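Local coordinates for protein Alp7A (Bacillus subtilis, PDB 5EC0) that binds ADP and, as an actin-like protein of plasmid segregation, probably polymerises into filaments that move plasmid DNA, at residues V183-I188 and L227-S232; N205-F210 and K318-K323; Y302-I307 and T342-G347; K323-G328 and N354-E359. All blocks are in the same frame, centred on the assembly; numbering follows the deposited sequence.

The contacts build and cover one five-stranded sheet of the actin-like fold. Contacts 2 and 4 share Lys323: strand 322-327 pairs with strand 207-213 in contact 2 and with strand 355-357 in contact 4. Contact 1 packs against one face of the sheet, where Ile188 CG1 lies 3.8 Å from Phe210 CZ and Ala184 CB lies 3.7 Å from Phe327 CE2. Contact 3 covers the opposite face, with Thr342 CG2 3.7 Å from His355 CG. The nearest atoms of contacts 1 and 3 are about 16 Å apart. Contact 4 is the one that reaches the nucleotide: Gly328 touches ADP, and the Phe327 side chain is about 7 Å from it.

Contact 1: V183-I188 and L227-S232; sequences VARWAI and LKPPKS
Arg185 makes the polar link to the loop at Leu227, its NH1 donating a hydrogen bond of 2.8 Å to Leu227 O. From a CG set between backbone N and carbonyl carbon (chi1 72°), the chain runs extended to NE and carries the guanidinium out to the loop. The oxygen sits at the edge of the guanidinium, near its plane, but the bond is bent, with 141° at the hydrogen. Lys189 NZ binds the same carbonyl oxygen, while Arg185 NE forms a salt bridge with Glu182, the strongest polar partner of this side chain. Both faces of the guanidinium are covered. Pro229 N lies 3.6 Å above one face of the Arg185 guanidinium, and Trp186 NE1 lies over the other, both displaced toward the rim. Pro229 CG also comes within 3.7 Å of Arg185 NH2. Apolar contact is narrower: Ile188 CG2 meets Leu227 CD1 at 3.5 Å, the two side chains crossing at about a right angle, with Phe210 of strand 207-213 packed against Arg185 and Ile188. An alanine in place of Arg185 would probably leave Glu182 without its mate and open a gap between Pro229 and Trp186. Helix 185-189 is thus tied to the loop joining strands 218-223 and 236-239 by a guanidinium held between Pro229 and the Trp186 indole, its rotation fixed by a carboxylate on one nitrogen and a backbone oxygen on another.

Contact 2: N205-F210 and K318-K323; sequences NYDVVF and KDKVYK
Lys323 holds its CG anti to the carbonyl carbon (chi1 -77°), and its extended chain then runs across the ring of Tyr206. Lys323 CE lies 3.7 Å from the centroid of the Tyr206 ring, over the centre of one face, in a CH-pi contact. Lys323 NZ lies off-centre, 3.9 Å from the same centroid and 33° off the ring normal, in a cation-pi contact. The ammonium also gives a hydrogen bond to Gln202 O and another to a water that in turn reaches Tyr206 OH. Val321 O approaches the edge of the ring, close to its plane. A salt bridge lies just ahead of the paired strands: Lys320 NZ meets Asp207 OD2 at 2.7 Å on the syn side of the carboxylate, while Asp207 OD1 accepts from Ala225 N. Tyr322 CE1 packs 3.7 Å from Asp207 CB, and Tyr322 CD2 lies 3.8 Å from Val209 CG2. The backbones are joined by Lys323 N to Asp207 O at 3.1 Å and by Val209 N to Lys323 O at 2.8 Å, so Lys323 binds on both sides of Val208. A water bridges Asp207 N and Val321 O just before the pairing begins. This parallel pair lies within a sheet of strand order 3-2-1-4-5, as in the ribonuclease H-like core of the actin ATPase family.

Contact 3: Y302-I307 and T342-G347; sequences YTEIKI and TEERYG
Ile307 of helix 292-313 packs against Thr342 and Tyr346 of helix 335-346 in a wide helix-helix contact, with axes 11.4 Å apart at closest approach and crossing at -51°. Side-chain ends bridge the separation. Ile307 CG2 is anti to the backbone N and meets Tyr346 OH at 3.5 Å, close to the plane of the ring. The two side chains run alongside in opposite senses, and the methyl group stands at the ring edge, 4.0 Å from Tyr346 CE2. The other branch of Ile307 carries CD1 to Thr342 CG2, 3.9 Å away. Thr342 turns OG1 back to Ile338 O and Ser351 OG, leaving its methyl group to meet the isoleucine. Arg345 CD passes 4.2 Å from Ile307 CG2, while its NE is engaged in a salt bridge with Glu311. At the outer side Glu304 OE2 and Glu344 OE1 stand 3.8 Å apart, a closeness of like charges that the salt bridge from Glu344 OE2 to Lys300 NZ probably eases. An alanine in place of Ile307 would probably open a gap between Thr342 CG2 and Tyr346 OH and leave the tyrosine edge less firmly packed. Toward the sheet, Ile307 CD1 touches Tyr326 OH of strand 322-327, and the Tyr346 ring lies nearly parallel to that of His355 on strand 355-357; the two helices thus cover the same sheet face.

Contact 4: K323-G328 and N354-E359; sequences KYLYFG and NHIVAE
Tyr326 OH and His355 ND1 share a 2.7 Å hydrogen bond in which either may be the donor, the hydroxyl lying near the imidazole plane. They belong to parallel neighbouring strands, 322-327 and 355-357, joined by helices in a beta-alpha-beta crossover, with 355-357 at the sheet edge. Four backbone bonds join the two segments: Tyr324 N to Asn354 O (2.7 Å), Ile356 N to Tyr324 O, Tyr326 N to Ile356 O and Ala358 N to Tyr326 O. Tyr324 adds its ring to an aromatic cluster with Tyr326 and His355. Its plane is only 8° from that of the imidazole, but the rings are so far offset that little of one lies over the other, with Tyr324 CD1 3.4 Å from His355 CE1. Tyr326 and His355 meet at their edges, neither covering the other's face. On the other sheet face Leu325 CD1 packs 3.8 Å from Ile356 CG2. Beyond the strand, Gly328 lines the ADP pocket; just before it, Phe327 CB rests 4.0 Å from Ala358 CB.

Contact 1: V183-I188 and L227-S232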
loop_
_atom_site.group_PDB
_atom_site.type_symbol
_atom_site.label_atom_id
_atom_site.label_comp_id
_atom_site.label_asym_id
_atom_site.label_seq_id
_atom_site.Cartn_x
_atom_site.Cartn_y
_atom_site.Cartn_z
ATOM N N VAL A 183 -3.454 9.764 6.381
ATOM C CA VAL A 183 -3.341 8.940 7.597
ATOM C C VAL A 183 -1.878 8.605 7.943
ATOM O O VAL A 183 -1.545 8.310 9.093
ATOM C CB VAL A 183 -4.159 7.600 7.481
ATOM C CG1 VAL A 183 -3.478 6.603 6.550
ATOM C CG2 VAL A 183 -4.359 6.966 8.854
ATOM N N ALA A 184 -1.004 8.670 6.947
ATOM C CA ALA A 184 0.398 8.367 7.152
ATOM C C ALA A 184 1.051 9.314 8.153
ATOM O O ALA A 184 2.114 9.009 8.687
ATOM C CB ALA A 184 1.151 8.410 5.827
ATOM N N ARG A 185 0.425 10.458 8.406
ATOM C CA ARG A 185 1.038 11.423 9.303
ATOM C C ARG A 185 1.128 10.810 10.692
ATOM O O ARG A 185 1.984 11.196 11.465
ATOM C CB ARG A 185 0.275 12.766 9.317
ATOM C CG ARG A 185 -1.082 12.725 10.028
ATOM C CD ARG A 185 -1.990 13.905 9.683
ATOM N NE ARG A 185 -3.305 13.702 10.288
ATOM C CZ ARG A 185 -3.687 14.133 11.494
ATOM N NH1 ARG A 185 -2.868 14.843 12.264
ATOM N NH2 ARG A 185 -4.910 13.856 11.927
ATOM N N TRP A 186 0.289 9.820 10.997
ATOM C CA TRP A 186 0.347 9.225 12.327
ATOM C C TRP A 186 1.602 8.373 12.508
ATOM O O TRP A 186 2.085 8.221 13.634
ATOM C CB TRP A 186 -0.923 8.418 12.620
ATOM C CG TRP A 186 -2.052 9.356 12.881
ATOM C CD1 TRP A 186 -3.087 9.656 12.034
ATOM C CD2 TRP A 186 -2.231 10.195 14.044
ATOM N NE1 TRP A 186 -3.903 10.601 12.604
ATOM C CE2 TRP A 186 -3.406 10.941 13.836
ATOM C CE3 TRP A 186 -1.511 10.358 15.240
ATOM C CZ2 TRP A 186 -3.896 11.853 14.792
ATOM C CZ3 TRP A 186 -1.995 11.259 16.193
ATOM C CH2 TRP A 186 -3.180 11.998 15.961
ATOM N N ALA A 187 2.159 7.862 11.409
ATOM C CA ALA A 187 3.392 7.076 11.498
ATOM C C ALA A 187 4.603 7.988 11.718
ATOM O O ALA A 187 5.637 7.542 12.185
ATOM C CB ALA A 187 3.587 6.211 10.235
ATOM N N ILE A 188 4.454 9.269 11.392
ATOM C CA ILE A 188 5.471 10.279 11.696
ATOM C C ILE A 188 5.290 10.866 13.121
ATOM O O ILE A 188 6.263 11.159 13.833
ATOM C CB ILE A 188 5.422 11.438 10.662
ATOM C CG1 ILE A 188 5.520 10.905 9.217
ATOM C CG2 ILE A 188 6.480 12.516 10.984
ATOM C CD1 ILE A 188 6.811 10.109 8.916
ATOM N N LEU A 227 1.965 18.827 11.970
ATOM C CA LEU A 227 1.341 17.648 11.361
ATOM C C LEU A 227 -0.119 17.486 11.806
ATOM O O LEU A 227 -0.578 16.382 12.122
ATOM C CB LEU A 227 2.150 16.384 11.685
ATOM C CG LEU A 227 3.640 16.468 11.317
ATOM C CD1 LEU A 227 4.399 15.232 11.772
ATOM C CD2 LEU A 227 3.848 16.706 9.813
ATOM N N LYS A 228 -0.835 18.607 11.807
ATOM C CA LYS A 228 -2.223 18.675 12.245
ATOM C C LYS A 228 -3.134 18.285 11.089
ATOM O O LYS A 228 -2.672 18.202 9.954
ATOM C CB LYS A 228 -2.539 20.092 12.765
ATOM C CG LYS A 228 -1.825 20.416 14.073
ATOM C CD LYS A 228 -1.955 21.869 14.477
ATOM C CE LYS A 228 -1.215 22.138 15.786
ATOM N NZ LYS A 228 -1.600 21.142 16.831
ATOM N N PRO A 229 -4.428 18.025 11.366
ATOM C CA PRO A 229 -5.288 17.607 10.255
ATOM C C PRO A 229 -5.407 18.691 9.181
ATOM O O PRO A 229 -5.295 19.877 9.489
ATOM C CB PRO A 229 -6.647 17.354 10.929
ATOM C CG PRO A 229 -6.356 17.181 12.368
ATOM C CD PRO A 229 -5.153 18.030 12.652
ATOM N N PRO A 230 -5.623 18.282 7.926
ATOM C CA PRO A 230 -5.838 19.231 6.826
ATOM C C PRO A 230 -6.988 20.164 7.158
ATOM O O PRO A 230 -7.926 19.731 7.821
ATOM C CB PRO A 230 -6.182 18.327 5.637
ATOM C CG PRO A 230 -5.581 16.994 5.996
ATOM C CD PRO A 230 -5.689 16.879 7.478
ATOM N N LYS A 231 -6.916 21.416 6.717
ATOM C CA LYS A 231 -7.943 22.407 7.059
ATOM C C LYS A 231 -9.236 22.193 6.276
ATOM O O LYS A 231 -10.331 22.339 6.821
ATOM C CB LYS A 231 -7.421 23.826 6.821
ATOM C CG LYS A 231 -6.277 24.251 7.737
ATOM C CD LYS A 231 -6.794 24.750 9.085
ATOM C CE LYS A 231 -5.660 25.235 10.007
ATOM N NZ LYS A 231 -5.105 26.590 9.660
ATOM N N SER A 232 -9.110 21.863 4.996
ATOM C CA SER A 232 -10.282 21.623 4.158
ATOM C C SER A 232 -10.006 20.658 3.004
ATOM O O SER A 232 -8.898 20.149 2.828
ATOM C CB SER A 232 -10.806 22.932 3.580
ATOM O OG SER A 232 -9.939 23.409 2.564
#

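Contact 2: N205-F210 and K318-K323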
loop_
_atom_site.group_PDB
_atom_site.type_symbol
_atom_site.label_atom_id
_atom_site.label_comp_id
_atom_site.label_asym_id
_atom_site.label_seq_id
_atom_site.Cartn_x
_atom_site.Cartn_y
_atom_site.Cartn_z
ATOM N N ASN A 205 6.998 23.574 13.516
ATOM C CA ASN A 205 6.733 24.941 13.083
ATOM C C ASN A 205 6.663 25.142 11.578
ATOM O O ASN A 205 6.901 26.237 11.099
ATOM C CB ASN A 205 7.805 25.885 13.636
ATOM C CG ASN A 205 7.914 25.822 15.132
ATOM O OD1 ASN A 205 6.913 25.913 15.845
ATOM N ND2 ASN A 205 9.130 25.639 15.623
ATOM N N TYR A 206 6.358 24.104 10.816
ATOM C CA TYR A 206 6.284 24.281 9.376
ATOM C C TYR A 206 5.049 23.572 8.846
ATOM O O TYR A 206 4.747 22.442 9.248
ATOM C CB TYR A 206 7.559 23.757 8.688
ATOM C CG TYR A 206 8.849 24.440 9.124
ATOM C CD1 TYR A 206 9.531 24.025 10.262
ATOM C CD2 TYR A 206 9.389 25.494 8.391
ATOM C CE1 TYR A 206 10.707 24.655 10.672
ATOM C CE2 TYR A 206 10.557 26.124 8.789
ATOM C CZ TYR A 206 11.217 25.695 9.925
ATOM O OH TYR A 206 12.388 26.316 10.314
ATOM N N ASP A 207 4.306 24.244 7.975
ATOM C CA ASP A 207 3.314 23.527 7.190
ATOM C C ASP A 207 4.086 22.501 6.349
ATOM O O ASP A 207 5.199 22.772 5.898
ATOM C CB ASP A 207 2.500 24.466 6.305
ATOM C CG ASP A 207 1.668 25.463 7.105
ATOM O OD1 ASP A 207 1.384 25.231 8.305
ATOM O OD2 ASP A 207 1.284 26.488 6.510
ATOM N N VAL A 208 3.504 21.328 6.153
ATOM C CA VAL A 208 4.186 20.265 5.453
ATOM C C VAL A 208 3.346 19.742 4.303
ATOM O O VAL A 208 2.156 19.439 4.477
ATOM C CB VAL A 208 4.533 19.102 6.419
ATOM C CG1 VAL A 208 4.983 17.861 5.651
ATOM C CG2 VAL A 208 5.618 19.546 7.384
ATOM N N VAL A 209 3.965 19.632 3.129
ATOM C CA VAL A 209 3.322 18.949 2.019
ATOM C C VAL A 209 3.685 17.455 1.999
ATOM O O VAL A 209 4.820 17.065 1.656
ATOM C CB VAL A 209 3.684 19.600 0.671
ATOM C CG1 VAL A 209 3.006 18.863 -0.478
ATOM C CG2 VAL A 209 3.272 21.062 0.680
ATOM N N PHE A 210 2.716 16.623 2.382
ATOM C CA PHE A 210 2.889 15.166 2.329
ATOM C C PHE A 210 2.754 14.685 0.907
ATOM O O PHE A 210 1.707 14.889 0.300
ATOM C CB PHE A 210 1.857 14.459 3.193
ATOM C CG PHE A 210 2.377 13.985 4.513
ATOM C CD1 PHE A 210 3.279 14.742 5.236
ATOM C CD2 PHE A 210 1.936 12.781 5.043
ATOM C CE1 PHE A 210 3.753 14.304 6.473
ATOM C CE2 PHE A 210 2.410 12.324 6.262
ATOM C CZ PHE A 210 3.319 13.094 6.986
ATOM N N LYS A 318 5.008 33.692 -0.230
ATOM C CA LYS A 318 6.400 34.085 -0.091
ATOM C C LYS A 318 6.718 34.610 1.314
ATOM O O LYS A 318 7.767 35.210 1.534
ATOM C CB LYS A 318 6.743 35.133 -1.147
ATOM C CG LYS A 318 6.664 34.606 -2.572
ATOM C CD LYS A 318 5.912 35.582 -3.466
ATOM C CE LYS A 318 6.669 35.837 -4.762
ATOM N NZ LYS A 318 5.886 36.661 -5.714
ATOM N N ASP A 319 5.801 34.411 2.258
ATOM C CA ASP A 319 6.091 34.680 3.663
ATOM C C ASP A 319 5.998 33.373 4.460
ATOM O O ASP A 319 5.940 33.370 5.692
ATOM C CB ASP A 319 5.144 35.743 4.230
ATOM C CG ASP A 319 3.719 35.236 4.418
ATOM O OD1 ASP A 319 3.266 34.357 3.648
ATOM O OD2 ASP A 319 3.047 35.736 5.347
ATOM N N LYS A 320 5.987 32.257 3.739
ATOM C CA LYS A 320 5.935 30.957 4.377
ATOM C C LYS A 320 7.000 30.041 3.813
ATOM O O LYS A 320 7.311 30.081 2.621
ATOM C CB LYS A 320 4.553 30.311 4.208
ATOM C CG LYS A 320 3.494 30.834 5.171
ATOM C CD LYS A 320 2.459 29.757 5.484
ATOM C CE LYS A 320 2.102 29.753 6.966
ATOM N NZ LYS A 320 0.808 29.064 7.243
ATOM N N VAL A 321 7.564 29.227 4.695
ATOM C CA VAL A 321 8.431 28.136 4.299
ATOM C C VAL A 321 7.677 26.830 4.517
ATOM O O VAL A 321 7.254 26.523 5.633
ATOM C CB VAL A 321 9.751 28.134 5.095
ATOM C CG1 VAL A 321 10.662 27.025 4.613
ATOM C CG2 VAL A 321 10.452 29.482 4.968
ATOM N N TYR A 322 7.471 26.091 3.435
ATOM C CA TYR A 322 6.941 24.741 3.520
ATOM C C TYR A 322 8.074 23.734 3.651
ATOM O O TYR A 322 9.183 23.965 3.171
ATOM C CB TYR A 322 6.123 24.391 2.281
ATOM C CG TYR A 322 4.745 25.002 2.178
ATOM C CD1 TYR A 322 4.213 25.778 3.202
ATOM C CD2 TYR A 322 3.967 24.795 1.039
ATOM C CE1 TYR A 322 2.947 26.334 3.086
ATOM C CE2 TYR A 322 2.711 25.345 0.918
ATOM C CZ TYR A 322 2.202 26.111 1.939
ATOM O OH TYR A 322 0.944 26.651 1.810
ATOM N N LYS A 323 7.795 22.609 4.295
ATOM C CA LYS A 323 8.660 21.439 4.181
ATOM C C LYS A 323 7.926 20.351 3.409
ATOM O O LYS A 323 6.696 20.358 3.318
ATOM C CB LYS A 323 9.105 20.932 5.555
ATOM C CG LYS A 323 10.206 21.798 6.165
ATOM C CD LYS A 323 10.562 21.399 7.594
ATOM C CE LYS A 323 11.768 22.184 8.078
ATOM N NZ LYS A 323 12.138 21.828 9.466
HETATM O O HOH W 1 14.148 23.673 10.270
HETATM O O HOH W 2 5.072 27.038 7.445
HETATM O O HOH W 3 -0.973 26.919 8.831
#

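Contact 3: Y302-I307 and T342-G347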
loop_
_atom_site.group_PDB
_atom_site.type_symbol
_atom_site.label_atom_id
_atom_site.label_comp_id
_atom_site.label_asym_id
_atom_site.label_seq_id
_atom_site.Cartn_x
_atom_site.Cartn_y
_atom_site.Cartn_z
ATOM N N TYR A 302 12.030 11.970 -14.129
ATOM C CA TYR A 302 10.745 11.786 -13.476
ATOM C C TYR A 302 10.671 12.589 -12.176
ATOM O O TYR A 302 9.685 13.268 -11.912
ATOM C CB TYR A 302 10.483 10.291 -13.202
ATOM C CG TYR A 302 9.110 10.035 -12.619
ATOM C CD1 TYR A 302 7.974 10.057 -13.431
ATOM C CD2 TYR A 302 8.943 9.792 -11.253
ATOM C CE1 TYR A 302 6.701 9.834 -12.897
ATOM C CE2 TYR A 302 7.681 9.574 -10.710
ATOM C CZ TYR A 302 6.562 9.601 -11.541
ATOM O OH TYR A 302 5.305 9.392 -11.029
ATOM N N THR A 303 11.729 12.518 -11.378
ATOM C CA THR A 303 11.790 13.227 -10.102
ATOM C C THR A 303 11.657 14.745 -10.303
ATOM O O THR A 303 10.980 15.432 -9.530
ATOM C CB THR A 303 13.102 12.887 -9.357
ATOM O OG1 THR A 303 13.147 11.477 -9.101
ATOM C CG2 THR A 303 13.205 13.633 -8.030
ATOM N N GLU A 304 12.283 15.264 -11.355
ATOM C CA GLU A 304 12.182 16.684 -11.666
ATOM C C GLU A 304 10.717 17.062 -11.924
ATOM O O GLU A 304 10.245 18.100 -11.467
ATOM C CB GLU A 304 13.092 17.045 -12.853
ATOM C CG GLU A 304 14.423 17.670 -12.386
ATOM C CD GLU A 304 15.561 17.531 -13.382
ATOM O OE1 GLU A 304 15.399 16.817 -14.390
ATOM O OE2 GLU A 304 16.629 18.138 -13.152
ATOM N N ILE A 305 9.987 16.199 -12.615
ATOM C CA ILE A 305 8.556 16.402 -12.782
ATOM C C ILE A 305 7.826 16.341 -11.420
ATOM O O ILE A 305 6.943 17.148 -11.155
ATOM C CB ILE A 305 7.968 15.366 -13.771
ATOM C CG1 ILE A 305 8.543 15.591 -15.178
ATOM C CG2 ILE A 305 6.459 15.474 -13.837
ATOM C CD1 ILE A 305 8.530 14.347 -16.045
ATOM N N LYS A 306 8.209 15.412 -10.544
ATOM C CA LYS A 306 7.533 15.295 -9.249
ATOM C C LYS A 306 7.780 16.514 -8.355
ATOM O O LYS A 306 6.839 17.067 -7.780
ATOM C CB LYS A 306 7.961 14.017 -8.511
ATOM C CG LYS A 306 7.667 12.696 -9.218
ATOM C CD LYS A 306 6.180 12.457 -9.489
ATOM C CE LYS A 306 5.786 12.901 -10.892
ATOM N NZ LYS A 306 4.332 12.741 -11.137
ATOM N N ILE A 307 9.034 16.941 -8.244
ATOM C CA ILE A 307 9.358 18.067 -7.381
ATOM C C ILE A 307 8.579 19.296 -7.830
ATOM O O ILE A 307 8.018 20.014 -7.006
ATOM C CB ILE A 307 10.868 18.383 -7.373
ATOM C CG1 ILE A 307 11.658 17.204 -6.822
ATOM C CG2 ILE A 307 11.156 19.606 -6.510
ATOM C CD1 ILE A 307 11.187 16.745 -5.448
ATOM N N THR A 342 16.627 18.340 -5.588
ATOM C CA THR A 342 16.267 19.446 -4.704
ATOM C C THR A 342 17.501 20.296 -4.388
ATOM O O THR A 342 17.404 21.514 -4.218
ATOM C CB THR A 342 15.583 18.958 -3.398
ATOM O OG1 THR A 342 16.394 17.980 -2.741
ATOM C CG2 THR A 342 14.243 18.342 -3.728
ATOM N N GLU A 343 18.667 19.662 -4.357
ATOM C CA GLU A 343 19.892 20.402 -4.133
ATOM C C GLU A 343 20.212 21.306 -5.316
ATOM O O GLU A 343 20.665 22.431 -5.121
ATOM C CB GLU A 343 21.060 19.466 -3.868
ATOM C CG GLU A 343 22.300 20.237 -3.450
ATOM C CD GLU A 343 23.519 19.366 -3.316
ATOM O OE1 GLU A 343 23.526 18.495 -2.422
ATOM O OE2 GLU A 343 24.475 19.563 -4.097
ATOM N N GLU A 344 19.973 20.824 -6.536
ATOM C CA GLU A 344 20.217 21.632 -7.744
ATOM C C GLU A 344 19.264 22.814 -7.819
ATOM O O GLU A 344 19.604 23.876 -8.323
ATOM C CB GLU A 344 20.062 20.800 -9.024
ATOM C CG GLU A 344 21.167 19.798 -9.313
ATOM C CD GLU A 344 20.891 18.991 -10.581
ATOM O OE1 GLU A 344 19.716 18.945 -11.014
ATOM O OE2 GLU A 344 21.843 18.417 -11.152
ATOM N N ARG A 345 18.059 22.605 -7.306
ATOM C CA ARG A 345 16.965 23.530 -7.504
ATOM C C ARG A 345 16.877 24.569 -6.388
ATOM O O ARG A 345 16.514 25.715 -6.636
ATOM C CB ARG A 345 15.659 22.735 -7.611
ATOM C CG ARG A 345 14.594 23.353 -8.482
ATOM C CD ARG A 345 13.417 22.398 -8.642
ATOM N NE ARG A 345 12.172 23.109 -8.918
ATOM C CZ ARG A 345 11.801 23.514 -10.126
ATOM N NH1 ARG A 345 12.588 23.286 -11.174
ATOM N NH2 ARG A 345 10.654 24.156 -10.288
ATOM N N TYR A 346 17.210 24.173 -5.162
ATOM C CA TYR A 346 17.027 25.062 -4.014
ATOM C C TYR A 346 18.307 25.307 -3.211
ATOM O O TYR A 346 18.314 26.096 -2.258
ATOM C CB TYR A 346 15.953 24.503 -3.074
ATOM C CG TYR A 346 14.656 24.088 -3.747
ATOM C CD1 TYR A 346 13.840 25.029 -4.372
ATOM C CD2 TYR A 346 14.237 22.757 -3.738
ATOM C CE1 TYR A 346 12.649 24.657 -4.983
ATOM C CE2 TYR A 346 13.045 22.374 -4.338
ATOM C CZ TYR A 346 12.254 23.328 -4.963
ATOM O OH TYR A 346 11.066 22.955 -5.565
ATOM N N GLY A 347 19.386 24.626 -3.581
ATOM C CA GLY A 347 20.605 24.683 -2.791
ATOM C C GLY A 347 20.646 23.575 -1.752
ATOM O O GLY A 347 19.618 22.976 -1.436
#

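Contact 4: K323-G328 and N354-E359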
loop_
_atom_site.group_PDB
_atom_site.type_symbol
_atom_site.label_atom_id
_atom_site.label_comp_id
_atom_site.label_asym_id
_atom_site.label_seq_id
_atom_site.Cartn_x
_atom_site.Cartn_y
_atom_site.Cartn_z
ATOM N N LYS A 323 7.795 22.609 4.295
ATOM C CA LYS A 323 8.660 21.439 4.181
ATOM C C LYS A 323 7.926 20.351 3.409
ATOM O O LYS A 323 6.696 20.358 3.318
ATOM C CB LYS A 323 9.105 20.932 5.555
ATOM C CG LYS A 323 10.206 21.798 6.165
ATOM C CD LYS A 323 10.562 21.399 7.594
ATOM C CE LYS A 323 11.768 22.184 8.078
ATOM N NZ LYS A 323 12.138 21.828 9.466
ATOM N N TYR A 324 8.697 19.428 2.846
ATOM C CA TYR A 324 8.167 18.374 1.993
ATOM C C TYR A 324 8.581 17.023 2.537
ATOM O O TYR A 324 9.776 16.762 2.753
ATOM C CB TYR A 324 8.650 18.566 0.546
ATOM C CG TYR A 324 8.130 19.858 -0.045
ATOM C CD1 TYR A 324 8.703 21.080 0.290
ATOM C CD2 TYR A 324 7.041 19.857 -0.902
ATOM C CE1 TYR A 324 8.208 22.262 -0.212
ATOM C CE2 TYR A 324 6.547 21.023 -1.419
ATOM C CZ TYR A 324 7.129 22.224 -1.066
ATOM O OH TYR A 324 6.630 23.380 -1.580
ATOM N N LEU A 325 7.587 16.178 2.789
ATOM C CA LEU A 325 7.838 14.808 3.193
ATOM C C LEU A 325 7.368 13.871 2.098
ATOM O O LEU A 325 6.171 13.786 1.829
ATOM C CB LEU A 325 7.141 14.454 4.509
ATOM C CG LEU A 325 7.610 13.053 4.953
ATOM C CD1 LEU A 325 8.869 13.121 5.821
ATOM C CD2 LEU A 325 6.516 12.176 5.596
ATOM N N TYR A 326 8.320 13.153 1.498
ATOM C CA TYR A 326 8.072 12.248 0.369
ATOM C C TYR A 326 7.984 10.795 0.821
ATOM O O TYR A 326 8.848 10.321 1.548
ATOM C CB TYR A 326 9.191 12.393 -0.691
ATOM C CG TYR A 326 9.415 13.815 -1.183
ATOM C CD1 TYR A 326 8.711 14.310 -2.274
ATOM C CD2 TYR A 326 10.326 14.657 -0.559
ATOM C CE1 TYR A 326 8.901 15.600 -2.724
ATOM C CE2 TYR A 326 10.529 15.955 -1.009
ATOM C CZ TYR A 326 9.809 16.416 -2.089
ATOM O OH TYR A 326 9.985 17.694 -2.547
ATOM N N PHE A 327 6.937 10.087 0.404
ATOM C CA PHE A 327 6.833 8.653 0.695
ATOM C C PHE A 327 6.087 7.892 -0.418
ATOM O O PHE A 327 6.016 8.345 -1.557
ATOM C CB PHE A 327 6.171 8.398 2.082
ATOM C CG PHE A 327 4.804 9.039 2.263
ATOM C CD1 PHE A 327 4.683 10.397 2.516
ATOM C CD2 PHE A 327 3.646 8.269 2.217
ATOM C CE1 PHE A 327 3.427 10.982 2.679
ATOM C CE2 PHE A 327 2.397 8.833 2.397
ATOM C CZ PHE A 327 2.281 10.192 2.632
ATOM N N GLY A 328 5.526 6.732 -0.087
ATOM C CA GLY A 328 5.067 5.824 -1.123
ATOM C C GLY A 328 6.236 5.000 -1.658
ATOM O O GLY A 328 7.406 5.307 -1.374
ATOM N N ASN A 354 14.516 20.749 4.298
ATOM C CA ASN A 354 13.127 20.938 3.856
ATOM C C ASN A 354 12.577 19.866 2.923
ATOM O O ASN A 354 11.373 19.833 2.677
ATOM C CB ASN A 354 12.966 22.294 3.168
ATOM C CG ASN A 354 13.169 23.458 4.117
ATOM O OD1 ASN A 354 13.508 23.269 5.286
ATOM N ND2 ASN A 354 12.970 24.669 3.613
ATOM N N HIS A 355 13.435 19.006 2.375
ATOM C CA HIS A 355 12.927 17.963 1.500
ATOM C C HIS A 355 13.339 16.603 2.042
ATOM O O HIS A 355 14.445 16.125 1.794
ATOM C CB HIS A 355 13.394 18.203 0.057
ATOM C CG HIS A 355 12.826 19.456 -0.551
ATOM N ND1 HIS A 355 11.657 19.466 -1.287
ATOM C CD2 HIS A 355 13.256 20.742 -0.511
ATOM C CE1 HIS A 355 11.399 20.704 -1.684
ATOM N NE2 HIS A 355 12.354 21.494 -1.227
ATOM N N ILE A 356 12.423 16.012 2.814
ATOM C CA ILE A 356 12.663 14.792 3.582
ATOM C C ILE A 356 11.972 13.568 2.965
ATOM O O ILE A 356 10.774 13.586 2.682
ATOM C CB ILE A 356 12.168 14.934 5.056
ATOM C CG1 ILE A 356 12.566 16.289 5.665
ATOM C CG2 ILE A 356 12.645 13.762 5.901
ATOM C CD1 ILE A 356 14.064 16.492 5.830
ATOM N N VAL A 357 12.738 12.512 2.735
ATOM C CA VAL A 357 12.164 11.253 2.303
ATOM C C VAL A 357 11.942 10.441 3.570
ATOM O O VAL A 357 12.872 10.260 4.357
ATOM C CB VAL A 357 13.078 10.493 1.306
ATOM C CG1 VAL A 357 12.428 9.152 0.877
ATOM C CG2 VAL A 357 13.398 11.373 0.086
ATOM N N ALA A 358 10.706 10.002 3.792
ATOM C CA ALA A 358 10.394 9.153 4.950
ATOM C C ALA A 358 11.141 7.825 4.902
ATOM O O ALA A 358 11.268 7.213 3.840
ATOM C CB ALA A 358 8.905 8.887 5.029
ATOM N N GLU A 359 11.650 7.393 6.053
ATOM C CA GLU A 359 12.050 6.006 6.227
ATOM C C GLU A 359 10.756 5.201 6.268
ATOM O O GLU A 359 9.738 5.712 6.730
ATOM C CB GLU A 359 12.876 5.826 7.497
ATOM C CG GLU A 359 14.380 5.833 7.252
ATOM C CD GLU A 359 15.133 6.705 8.245
ATOM O OE1 GLU A 359 14.483 7.533 8.924
ATOM O OE2 GLU A 359 16.374 6.567 8.342
#